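Local coordinates for DNA processing protein DprA (Streptococcus pneumoniae, PDB 3UQZ) that binds single-stranded DNA cooperatively, shields it from nucleases and helps load the RecA recombinase onto it during natural transformation, at residues F68-F74 with L94-K98; L101-K105 with G159-A163; L231-E235 with H260-Q264; V244-P248 with A267-T271. The contacts are given in a common frame with arbitrary orientation. Residue numbers count along the deposited sequence, not the author numbering.

Interaction 1 (F68-F74 with L94-K98); sequences FQKFPSF and LLFYK
Y97, F74 and F96 bury the most surface here, where the short edge strand entered at S73 pairs antiparallel with strand 94-99. After the helix that carries F68 the chain becomes extended from F71 onward. The register sets S73 against F96 as a non-hydrogen-bonded pair (CA to CA 4.2 Å) and F74 against L95 as a hydrogen-bonded pair, in which F74 N reaches L95 O at 3.1 Å and L95 N reaches F74 O at 3.0 Å. Y97 N extends the ladder to P72 O at 3.1 Å. With chi1 p, the Y97 ring lies back over the edge strand: P72 CG sits over its face, 3.9 Å from the ring centroid, as a CH-pi contact, and Y97 CD2 meets the edge of the F74 ring at F74 CD2, 3.8 Å away. F74, also p, carries L95 CB over one face of its ring and places F74 CZ 3.9 Å from L95 CD1. On the other face of the sheet F96, in the m rotamer, packs with S73 CB 3.7 Å from F96 CD1, while F68 CD1 approaches F96 CE1 at 3.9 Å, the two rings oblique. This is a two-stranded antiparallel margin on the Rossmann-like sheet of DprA. Strand 189-192 flanks strand 94-99 on its other side, and helix 5-13 of the SAM domain packs on F68, L94 and F96, with Y9 edge-to-face to F96.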
loop_
_atom_site.group_PDB
_atom_site.type_symbol
_atom_site.label_atom_id
_atom_site.label_comp_id
_atom_site.label_asym_id
_atom_site.label_seq_id
_atom_site.Cartn_x
_atom_site.Cartn_y
_atom_site.Cartn_z
ATOM N N PHE A 68 37.910 22.938 16.678
ATOM C CA PHE A 68 37.807 21.483 16.583
ATOM C C PHE A 68 37.493 20.813 17.932
ATOM O O PHE A 68 36.766 19.813 17.963
ATOM C CB PHE A 68 39.097 20.897 15.971
ATOM C CG PHE A 68 39.180 19.390 15.961
ATOM C CD1 PHE A 68 38.444 18.639 15.049
ATOM C CD2 PHE A 68 39.995 18.717 16.867
ATOM C CE1 PHE A 68 38.519 17.243 15.043
ATOM C CE2 PHE A 68 40.067 17.322 16.866
ATOM C CZ PHE A 68 39.324 16.595 15.959
ATOM N N GLN A 69 38.057 21.343 19.029
ATOM C CA GLN A 69 37.894 20.769 20.365
ATOM C C GLN A 69 36.636 21.192 21.140
ATOM O O GLN A 69 36.320 20.560 22.153
ATOM C CB GLN A 69 39.182 20.929 21.191
ATOM C CG GLN A 69 40.296 19.993 20.717
ATOM C CD GLN A 69 41.620 20.248 21.377
ATOM O OE1 GLN A 69 42.002 21.389 21.655
ATOM N NE2 GLN A 69 42.383 19.187 21.584
ATOM N N LYS A 70 35.888 22.211 20.635
ATOM C CA LYS A 70 34.648 22.709 21.257
ATOM C C LYS A 70 33.637 21.586 21.521
ATOM O O LYS A 70 33.045 21.548 22.592
ATOM C CB LYS A 70 34.014 23.844 20.434
ATOM C CG LYS A 70 33.018 24.658 21.234
ATOM C CD LYS A 70 32.100 25.501 20.377
ATOM C CE LYS A 70 31.403 26.530 21.232
ATOM N NZ LYS A 70 30.505 27.398 20.437
ATOM N N PHE A 71 33.464 20.666 20.559
ATOM C CA PHE A 71 32.594 19.496 20.687
ATOM C C PHE A 71 33.417 18.251 20.354
ATOM O O PHE A 71 34.234 18.313 19.419
ATOM C CB PHE A 71 31.358 19.592 19.759
ATOM C CG PHE A 71 30.410 20.721 20.086
ATOM C CD1 PHE A 71 29.563 20.647 21.189
ATOM C CD2 PHE A 71 30.370 21.868 19.302
ATOM C CE1 PHE A 71 28.703 21.704 21.502
ATOM C CE2 PHE A 71 29.498 22.915 19.609
ATOM C CZ PHE A 71 28.662 22.820 20.697
ATOM N N PRO A 72 33.210 17.111 21.073
ATOM C CA PRO A 72 33.974 15.890 20.751
ATOM C C PRO A 72 33.648 15.349 19.357
ATOM O O PRO A 72 32.692 15.807 18.723
ATOM C CB PRO A 72 33.574 14.905 21.864
ATOM C CG PRO A 72 32.264 15.381 22.334
ATOM C CD PRO A 72 32.269 16.872 22.188
ATOM N N SER A 73 34.454 14.388 18.874
ATOM C CA SER A 73 34.277 13.824 17.543
ATOM C C SER A 73 34.831 12.415 17.434
ATOM O O SER A 73 35.459 11.911 18.366
ATOM C CB SER A 73 34.937 14.728 16.498
ATOM O OG SER A 73 36.299 14.992 16.798
ATOM N N PHE A 74 34.557 11.771 16.293
ATOM C CA PHE A 74 35.047 10.456 15.888
ATOM C C PHE A 74 35.061 10.411 14.366
ATOM O O PHE A 74 34.263 11.103 13.725
ATOM C CB PHE A 74 34.239 9.293 16.506
ATOM C CG PHE A 74 32.810 9.124 16.034
ATOM C CD1 PHE A 74 32.502 8.246 14.996
ATOM C CD2 PHE A 74 31.767 9.830 16.638
ATOM C CE1 PHE A 74 31.187 8.106 14.539
ATOM C CE2 PHE A 74 30.450 9.683 16.184
ATOM C CZ PHE A 74 30.169 8.817 15.143
ATOM N N LEU A 94 34.182 12.431 9.094
ATOM C CA LEU A 94 34.317 12.936 10.459
ATOM C C LEU A 94 32.944 13.414 10.957
ATOM O O LEU A 94 32.242 14.113 10.228
ATOM C CB LEU A 94 35.359 14.087 10.499
ATOM C CG LEU A 94 35.614 14.812 11.837
ATOM C CD1 LEU A 94 36.532 14.021 12.735
ATOM C CD2 LEU A 94 36.196 16.187 11.604
ATOM N N LEU A 95 32.571 13.020 12.188
ATOM C CA LEU A 95 31.309 13.399 12.836
ATOM C C LEU A 95 31.539 13.946 14.232
ATOM O O LEU A 95 32.183 13.294 15.056
ATOM C CB LEU A 95 30.294 12.221 12.924
ATOM C CG LEU A 95 29.596 11.768 11.632
ATOM C CD1 LEU A 95 28.978 10.400 11.800
ATOM C CD2 LEU A 95 28.549 12.764 11.188
ATOM N N PHE A 96 30.991 15.138 14.496
ATOM C CA PHE A 96 31.012 15.780 15.802
ATOM C C PHE A 96 29.752 15.338 16.511
ATOM O O PHE A 96 28.735 15.110 15.852
ATOM C CB PHE A 96 31.029 17.299 15.680
ATOM C CG PHE A 96 32.292 17.835 15.071
ATOM C CD1 PHE A 96 33.419 18.061 15.854
ATOM C CD2 PHE A 96 32.357 18.127 13.715
ATOM C CE1 PHE A 96 34.588 18.575 15.286
ATOM C CE2 PHE A 96 33.527 18.630 13.149
ATOM C CZ PHE A 96 34.631 18.862 13.941
ATOM N N TYR A 97 29.815 15.184 17.838
ATOM C CA TYR A 97 28.679 14.712 18.613
ATOM C C TYR A 97 28.517 15.414 19.948
ATOM O O TYR A 97 29.440 16.043 20.466
ATOM C CB TYR A 97 28.729 13.183 18.784
ATOM C CG TYR A 97 29.786 12.692 19.745
ATOM C CD1 TYR A 97 29.492 12.480 21.090
ATOM C CD2 TYR A 97 31.076 12.404 19.303
ATOM C CE1 TYR A 97 30.461 12.031 21.979
ATOM C CE2 TYR A 97 32.057 11.952 20.186
ATOM C CZ TYR A 97 31.744 11.766 21.522
ATOM O OH TYR A 97 32.701 11.294 22.386
ATOM N N LYS A 98 27.320 15.264 20.494
ATOM C CA LYS A 98 26.874 15.772 21.771
ATOM C C LYS A 98 25.994 14.665 22.353
ATOM O O LYS A 98 24.940 14.366 21.807
ATOM C CB LYS A 98 26.089 17.078 21.559
ATOM C CG LYS A 98 25.689 17.778 22.836
ATOM C CD LYS A 98 26.556 18.985 23.150
ATOM C CE LYS A 98 26.064 19.706 24.391
ATOM N NZ LYS A 98 26.082 18.841 25.612
#

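Interaction 2 (L101-K105 with G159-A163); sequences LDLLK and GKTIA
A single 3-10 turn, 101-104, lies against the start of strand 161-164, with L103 and I162 nearest in backbone at 7.4 Å between CA atoms. Backbone bonds hold the turn: L104 N to L101 O at 3.1 Å and K105 N to D102 O at 2.9 Å. A salt bridge within the segment joins K105 NZ to D102 OD1 at 2.8 Å. Across the contact there are no hydrogen bonds; apolar packing does the work. L103 (chi1 m, chi2 p) points its CB at the strand and brings L103 CD2 to 4.1 Å from I162 CG1, while L104 CD2 lies 4.1 Å from I162 CD1. L103 CD1 touches the aliphatic part of K160, 3.9 Å from K160 CE, and K160 NZ turns to the carbonyl of D187. The turn belongs to the connection between strands 94-99 and 108-113, so it packs the link into the parallel part of the Rossmann-like sheet against one of that sheet's inner strands. One contact involves a polar atom: L103 CD2 sits 3.4 Å from T161 O, a methyl packed against a carbonyl.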
loop_
_atom_site.group_PDB
_atom_site.type_symbol
_atom_site.label_atom_id
_atom_site.label_comp_id
_atom_site.label_asym_id
_atom_site.label_seq_id
_atom_site.Cartn_x
_atom_site.Cartn_y
_atom_site.Cartn_z
ATOM N N LEU A 101 27.668 8.058 22.986
ATOM C CA LEU A 101 28.048 7.260 21.820
ATOM C C LEU A 101 27.582 5.813 21.912
ATOM O O LEU A 101 27.630 5.118 20.900
ATOM C CB LEU A 101 29.568 7.288 21.589
ATOM C CG LEU A 101 30.188 8.507 20.915
ATOM C CD1 LEU A 101 31.652 8.250 20.596
ATOM C CD2 LEU A 101 29.462 8.881 19.636
ATOM N N ASP A 102 27.154 5.347 23.105
ATOM C CA ASP A 102 26.700 3.965 23.297
ATOM C C ASP A 102 25.461 3.622 22.472
ATOM O O ASP A 102 25.277 2.462 22.098
ATOM C CB ASP A 102 26.481 3.643 24.781
ATOM C CG ASP A 102 27.763 3.534 25.596
ATOM O OD1 ASP A 102 28.822 3.186 25.007
ATOM O OD2 ASP A 102 27.704 3.770 26.828
ATOM N N LEU A 103 24.651 4.644 22.138
ATOM C CA LEU A 103 23.447 4.514 21.327
ATOM C C LEU A 103 23.758 3.981 19.927
ATOM O O LEU A 103 22.890 3.350 19.318
ATOM C CB LEU A 103 22.699 5.852 21.254
ATOM C CG LEU A 103 21.698 6.143 22.392
ATOM C CD1 LEU A 103 22.393 6.605 23.634
ATOM C CD2 LEU A 103 20.772 7.250 22.009
ATOM N N LEU A 104 25.013 4.158 19.451
ATOM C CA LEU A 104 25.462 3.654 18.147
ATOM C C LEU A 104 25.669 2.136 18.170
ATOM O O LEU A 104 25.856 1.540 17.114
ATOM C CB LEU A 104 26.766 4.344 17.699
ATOM C CG LEU A 104 26.768 5.851 17.441
ATOM C CD1 LEU A 104 28.199 6.335 17.137
ATOM C CD2 LEU A 104 25.829 6.230 16.282
ATOM N N LYS A 105 25.668 1.513 19.373
ATOM C CA LYS A 105 25.886 0.064 19.538
ATOM C C LYS A 105 24.579 -0.738 19.439
ATOM O O LYS A 105 24.610 -1.963 19.318
ATOM C CB LYS A 105 26.603 -0.239 20.872
ATOM C CG LYS A 105 28.026 0.301 20.975
ATOM C CD LYS A 105 28.574 0.116 22.386
ATOM C CE LYS A 105 29.817 0.932 22.642
ATOM N NZ LYS A 105 30.189 0.923 24.081
ATOM N N GLY A 159 12.168 5.083 25.503
ATOM C CA GLY A 159 13.149 4.584 24.547
ATOM C C GLY A 159 14.273 5.551 24.242
ATOM O O GLY A 159 14.393 6.608 24.867
ATOM N N LYS A 160 15.107 5.193 23.265
ATOM C CA LYS A 160 16.272 5.994 22.897
ATOM C C LYS A 160 16.157 6.606 21.518
ATOM O O LYS A 160 15.572 5.990 20.633
ATOM C CB LYS A 160 17.564 5.160 23.022
ATOM C CG LYS A 160 17.823 4.542 24.419
ATOM C CD LYS A 160 17.872 5.528 25.615
ATOM C CE LYS A 160 19.093 6.421 25.670
ATOM N NZ LYS A 160 19.040 7.350 26.831
ATOM N N THR A 161 16.720 7.815 21.334
ATOM C CA THR A 161 16.724 8.521 20.049
ATOM C C THR A 161 18.087 9.128 19.638
ATOM O O THR A 161 18.837 9.611 20.491
ATOM C CB THR A 161 15.553 9.533 19.955
ATOM O OG1 THR A 161 15.361 9.885 18.586
ATOM C CG2 THR A 161 15.780 10.798 20.758
ATOM N N ILE A 162 18.381 9.117 18.319
ATOM C CA ILE A 162 19.568 9.760 17.739
ATOM C C ILE A 162 19.076 10.833 16.772
ATOM O O ILE A 162 18.245 10.538 15.913
ATOM C CB ILE A 162 20.562 8.781 17.031
ATOM C CG1 ILE A 162 21.138 7.739 18.003
ATOM C CG2 ILE A 162 21.700 9.550 16.314
ATOM C CD1 ILE A 162 21.869 6.582 17.332
ATOM N N ALA A 163 19.587 12.069 16.903
ATOM C CA ALA A 163 19.287 13.176 15.987
ATOM C C ALA A 163 20.511 13.483 15.115
ATOM O O ALA A 163 21.635 13.555 15.624
ATOM C CB ALA A 163 18.872 14.414 16.749
#

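Interaction 3 (L231-E235 with H260-Q264); sequences LITCE and HHLIQ
Two helices run almost parallel here, their segment axes 11.2 Å apart at closest approach with a signed crossing angle of -17°; E235 and L262 have the nearest CA atoms, at 8.0 Å. Both segments are regular alpha helix, with E235 N bonded to L231 O at 2.8 Å and Q264 N to H260 O at 3.1 Å. L231 begins the contact: in its t,p rotamer, L231 CD1 lies 3.9 Å from L262 CG and 4.3 Å from H261 CD2. One turn on, the CA-to-CB bond of C234 points toward the partner helix, with C234 CB 3.7 Å from L262 CD1. These are neighbouring helices on one face of a Rossmann-like sheet: helix 229-239 precedes strand 243-246 and helix 257-264 follows it, and both C234 and L262 also rest on V221 of strand 218-222. E235 CG is 4.4 Å from L262 CD2, and E235 OE2 stands at the edge of the H261 ring, 3.9 Å from H261 NE2, without a hydrogen bond. Beyond this packing, Q264 NE2 bonds to L269 O and D275 OD2 of the second subunit.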
loop_
_atom_site.group_PDB
_atom_site.type_symbol
_atom_site.label_atom_id
_atom_site.label_comp_id
_atom_site.label_asym_id
_atom_site.label_seq_id
_atom_site.Cartn_x
_atom_site.Cartn_y
_atom_site.Cartn_z
ATOM N N LEU A 231 10.955 11.256 0.294
ATOM C CA LEU A 231 10.904 10.315 -0.825
ATOM C C LEU A 231 12.299 10.065 -1.373
ATOM O O LEU A 231 12.661 8.910 -1.602
ATOM C CB LEU A 231 9.959 10.845 -1.921
ATOM C CG LEU A 231 9.753 9.965 -3.163
ATOM C CD1 LEU A 231 8.845 8.796 -2.874
ATOM C CD2 LEU A 231 9.175 10.767 -4.288
ATOM N N ILE A 232 13.092 11.151 -1.548
ATOM C CA ILE A 232 14.480 11.118 -2.034
ATOM C C ILE A 232 15.357 10.260 -1.101
ATOM O O ILE A 232 16.112 9.418 -1.591
ATOM C CB ILE A 232 15.024 12.560 -2.296
ATOM C CG1 ILE A 232 14.313 13.200 -3.519
ATOM C CG2 ILE A 232 16.547 12.573 -2.498
ATOM C CD1 ILE A 232 14.317 14.740 -3.583
ATOM N N THR A 233 15.193 10.425 0.231
ATOM C CA THR A 233 15.890 9.669 1.282
ATOM C C THR A 233 15.581 8.165 1.136
ATOM O O THR A 233 16.496 7.349 1.211
ATOM C CB THR A 233 15.496 10.226 2.673
ATOM O OG1 THR A 233 15.764 11.627 2.716
ATOM C CG2 THR A 233 16.221 9.558 3.812
ATOM N N CYS A 234 14.301 7.810 0.902
ATOM C CA CYS A 234 13.825 6.428 0.756
ATOM C C CYS A 234 14.271 5.783 -0.541
ATOM O O CYS A 234 14.658 4.610 -0.549
ATOM C CB CYS A 234 12.315 6.354 0.927
ATOM S SG CYS A 234 11.753 6.754 2.597
ATOM N N GLU A 235 14.220 6.541 -1.637
ATOM C CA GLU A 235 14.676 6.056 -2.933
ATOM C C GLU A 235 16.181 5.751 -2.873
ATOM O O GLU A 235 16.595 4.690 -3.336
ATOM C CB GLU A 235 14.308 7.042 -4.056
ATOM C CG GLU A 235 12.817 7.043 -4.378
ATOM C CD GLU A 235 12.335 7.954 -5.497
ATOM O OE1 GLU A 235 12.865 9.081 -5.636
ATOM O OE2 GLU A 235 11.386 7.551 -6.209
ATOM N N HIS A 260 2.731 5.823 -0.973
ATOM C CA HIS A 260 1.954 4.978 -1.872
ATOM C C HIS A 260 2.770 4.569 -3.080
ATOM O O HIS A 260 2.743 3.396 -3.450
ATOM C CB HIS A 260 0.639 5.668 -2.264
ATOM C CG HIS A 260 -0.300 5.885 -1.115
ATOM N ND1 HIS A 260 -1.325 6.804 -1.197
ATOM C CD2 HIS A 260 -0.334 5.300 0.109
ATOM C CE1 HIS A 260 -1.951 6.749 -0.033
ATOM N NE2 HIS A 260 -1.386 5.864 0.788
ATOM N N HIS A 261 3.538 5.514 -3.657
ATOM C CA HIS A 261 4.424 5.268 -4.796
ATOM C C HIS A 261 5.510 4.256 -4.391
ATOM O O HIS A 261 5.780 3.327 -5.153
ATOM C CB HIS A 261 5.044 6.588 -5.287
ATOM C CG HIS A 261 6.103 6.418 -6.331
ATOM N ND1 HIS A 261 5.783 6.173 -7.660
ATOM C CD2 HIS A 261 7.451 6.463 -6.209
ATOM C CE1 HIS A 261 6.939 6.073 -8.298
ATOM N NE2 HIS A 261 7.973 6.248 -7.471
ATOM N N LEU A 262 6.093 4.419 -3.175
ATOM C CA LEU A 262 7.130 3.539 -2.633
ATOM C C LEU A 262 6.627 2.104 -2.464
ATOM O O LEU A 262 7.339 1.170 -2.841
ATOM C CB LEU A 262 7.697 4.083 -1.304
ATOM C CG LEU A 262 8.721 5.227 -1.403
ATOM C CD1 LEU A 262 8.739 6.049 -0.132
ATOM C CD2 LEU A 262 10.103 4.715 -1.743
ATOM N N ILE A 263 5.397 1.931 -1.915
ATOM C CA ILE A 263 4.750 0.623 -1.718
ATOM C C ILE A 263 4.563 -0.066 -3.079
ATOM O O ILE A 263 4.871 -1.252 -3.209
ATOM C CB ILE A 263 3.433 0.723 -0.901
ATOM C CG1 ILE A 263 3.726 1.119 0.551
ATOM C CG2 ILE A 263 2.631 -0.587 -0.958
ATOM C CD1 ILE A 263 2.553 1.753 1.294
ATOM N N GLN A 264 4.113 0.697 -4.094
ATOM C CA GLN A 264 3.915 0.202 -5.459
ATOM C C GLN A 264 5.241 -0.289 -6.033
ATOM O O GLN A 264 5.271 -1.329 -6.686
ATOM C CB GLN A 264 3.312 1.290 -6.359
ATOM C CG GLN A 264 1.855 1.603 -6.044
ATOM C CD GLN A 264 1.294 2.758 -6.847
ATOM O OE1 GLN A 264 1.995 3.704 -7.239
ATOM N NE2 GLN A 264 -0.009 2.738 -7.044
#

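Interaction 4 (V244-P248 with A267-T271); sequences VFAIP and AKLVT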
loop_
_atom_site.group_PDB
_atom_site.type_symbol
_atom_site.label_atom_id
_atom_site.label_comp_id
_atom_site.label_asym_id
_atom_site.label_seq_id
_atom_site.Cartn_x
_atom_site.Cartn_y
_atom_site.Cartn_z
ATOM N N VAL A 244 12.494 -0.272 3.360
ATOM C CA VAL A 244 11.649 0.896 3.547
ATOM C C VAL A 244 10.246 0.469 3.943
ATOM O O VAL A 244 9.652 -0.389 3.289
ATOM C CB VAL A 244 11.807 2.101 2.562
ATOM C CG1 VAL A 244 12.701 1.779 1.373
ATOM C CG2 VAL A 244 10.481 2.695 2.123
ATOM N N PHE A 245 9.788 0.969 5.100
ATOM C CA PHE A 245 8.499 0.656 5.699
ATOM C C PHE A 245 7.613 1.871 5.569
ATOM O O PHE A 245 7.840 2.869 6.255
ATOM C CB PHE A 245 8.676 0.249 7.177
ATOM C CG PHE A 245 9.689 -0.842 7.413
ATOM C CD1 PHE A 245 9.389 -2.167 7.120
ATOM C CD2 PHE A 245 10.947 -0.547 7.930
ATOM C CE1 PHE A 245 10.334 -3.178 7.331
ATOM C CE2 PHE A 245 11.896 -1.559 8.135
ATOM C CZ PHE A 245 11.581 -2.866 7.830
ATOM N N ALA A 246 6.627 1.815 4.658
ATOM C CA ALA A 246 5.750 2.953 4.415
ATOM C C ALA A 246 4.400 2.850 5.103
ATOM O O ALA A 246 3.747 1.805 5.041
ATOM C CB ALA A 246 5.591 3.184 2.927
ATOM N N ILE A 247 3.998 3.936 5.790
ATOM C CA ILE A 247 2.707 4.047 6.468
ATOM C C ILE A 247 1.707 4.633 5.454
ATOM O O ILE A 247 1.953 5.735 4.943
ATOM C CB ILE A 247 2.792 4.900 7.773
ATOM C CG1 ILE A 247 3.778 4.279 8.798
ATOM C CG2 ILE A 247 1.393 5.093 8.396
ATOM C CD1 ILE A 247 4.301 5.252 9.868
ATOM N N PRO A 248 0.599 3.918 5.130
ATOM C CA PRO A 248 -0.361 4.467 4.154
ATOM C C PRO A 248 -1.266 5.545 4.743
ATOM O O PRO A 248 -1.306 5.746 5.957
ATOM C CB PRO A 248 -1.163 3.237 3.714
ATOM C CG PRO A 248 -1.120 2.321 4.892
ATOM C CD PRO A 248 0.166 2.592 5.627
ATOM N N ALA A 267 8.238 -1.296 -1.609
ATOM C CA ALA A 267 8.375 -1.070 -0.163
ATOM C C ALA A 267 7.289 -1.787 0.618
ATOM O O ALA A 267 6.227 -2.110 0.068
ATOM C CB ALA A 267 8.370 0.412 0.164
ATOM N N LYS A 268 7.565 -2.053 1.898
ATOM C CA LYS A 268 6.642 -2.765 2.768
ATOM C C LYS A 268 5.630 -1.812 3.372
ATOM O O LYS A 268 6.023 -0.808 3.953
ATOM C CB LYS A 268 7.405 -3.542 3.855
ATOM C CG LYS A 268 8.446 -4.504 3.273
ATOM C CD LYS A 268 8.163 -5.980 3.544
ATOM C CE LYS A 268 9.259 -6.862 2.986
ATOM N NZ LYS A 268 8.851 -7.589 1.743
ATOM N N LEU A 269 4.323 -2.112 3.205
ATOM C CA LEU A 269 3.236 -1.330 3.789
ATOM C C LEU A 269 3.173 -1.736 5.255
ATOM O O LEU A 269 3.113 -2.935 5.546
ATOM C CB LEU A 269 1.887 -1.630 3.083
ATOM C CG LEU A 269 0.673 -0.761 3.495
ATOM C CD1 LEU A 269 -0.306 -0.637 2.362
ATOM C CD2 LEU A 269 -0.037 -1.317 4.711
ATOM N N VAL A 270 3.191 -0.757 6.172
ATOM C CA VAL A 270 3.144 -1.039 7.615
ATOM C C VAL A 270 1.962 -0.350 8.302
ATOM O O VAL A 270 1.634 0.786 7.968
ATOM C CB VAL A 270 4.506 -0.836 8.363
ATOM C CG1 VAL A 270 5.574 -1.807 7.853
ATOM C CG2 VAL A 270 5.001 0.611 8.293
ATOM N N THR A 271 1.312 -1.050 9.244
ATOM C CA THR A 271 0.142 -0.553 9.995
ATOM C C THR A 271 0.422 -0.484 11.498
ATOM O O THR A 271 -0.322 0.166 12.235
ATOM C CB THR A 271 -1.114 -1.412 9.700
ATOM O OG1 THR A 271 -0.933 -2.719 10.237
ATOM C CG2 THR A 271 -1.430 -1.511 8.210
#
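This is parallel strand pairing at the edge of the Rossmann-like sheet, closing the beta-alpha-beta unit made by strand 243-246, helix 257-264 and strand 268-269. The register is direct: F245 pairs with K268 and A246 with L269, CA to CA 4.9 and 5.0 Å. Three backbone hydrogen bonds zigzag between the strands, K268 N to V244 O at 3.0 Å, A246 N to K268 O at 2.8 Å, and V270 N to A246 O at 2.9 Å. On the face carrying F245 and K268, F245 CB packs on V270 CG1 at 3.8 Å, with helix 273-279 against this side. On the A246 and L269 face, I263 of helix 257-264 lies over both residues. L269 also packs on I263 of the second subunit and accepts a hydrogen bond from that subunit's Q264, so this edge lies in the interface between the two subunits, consistent with a part in the dimerization that is crucial for RecA loading. At the far end, P248 CG rests 3.8 Å from L269 CD2, and P248 CD lies 3.3 Å from V270 O.

How the interactions relate
Interactions 1, 2 and 4 reach the same mixed sheet, and interaction 3 packs helices on one of its faces. Along the chain, interactions 1 and 2 each close before the next begins, whereas 3 and 4 interleave. Interactions 1 and 2 have centres about 16 Å apart and touch where F74 packs on L101 and L104. Interactions 3 and 4, about 10 Å between centres, meet at helix 257-264, the connecting helix of the unit that interaction 4 closes; a probable hydrogen bond joins L262 O to A267 N at 2.9 Å. Interactions 1 and 4 hold the two outermost strands, their centres about 35 Å apart: one margin meets the SAM domain, while interactions 3 and 4 both touch the second subunit of the dimer.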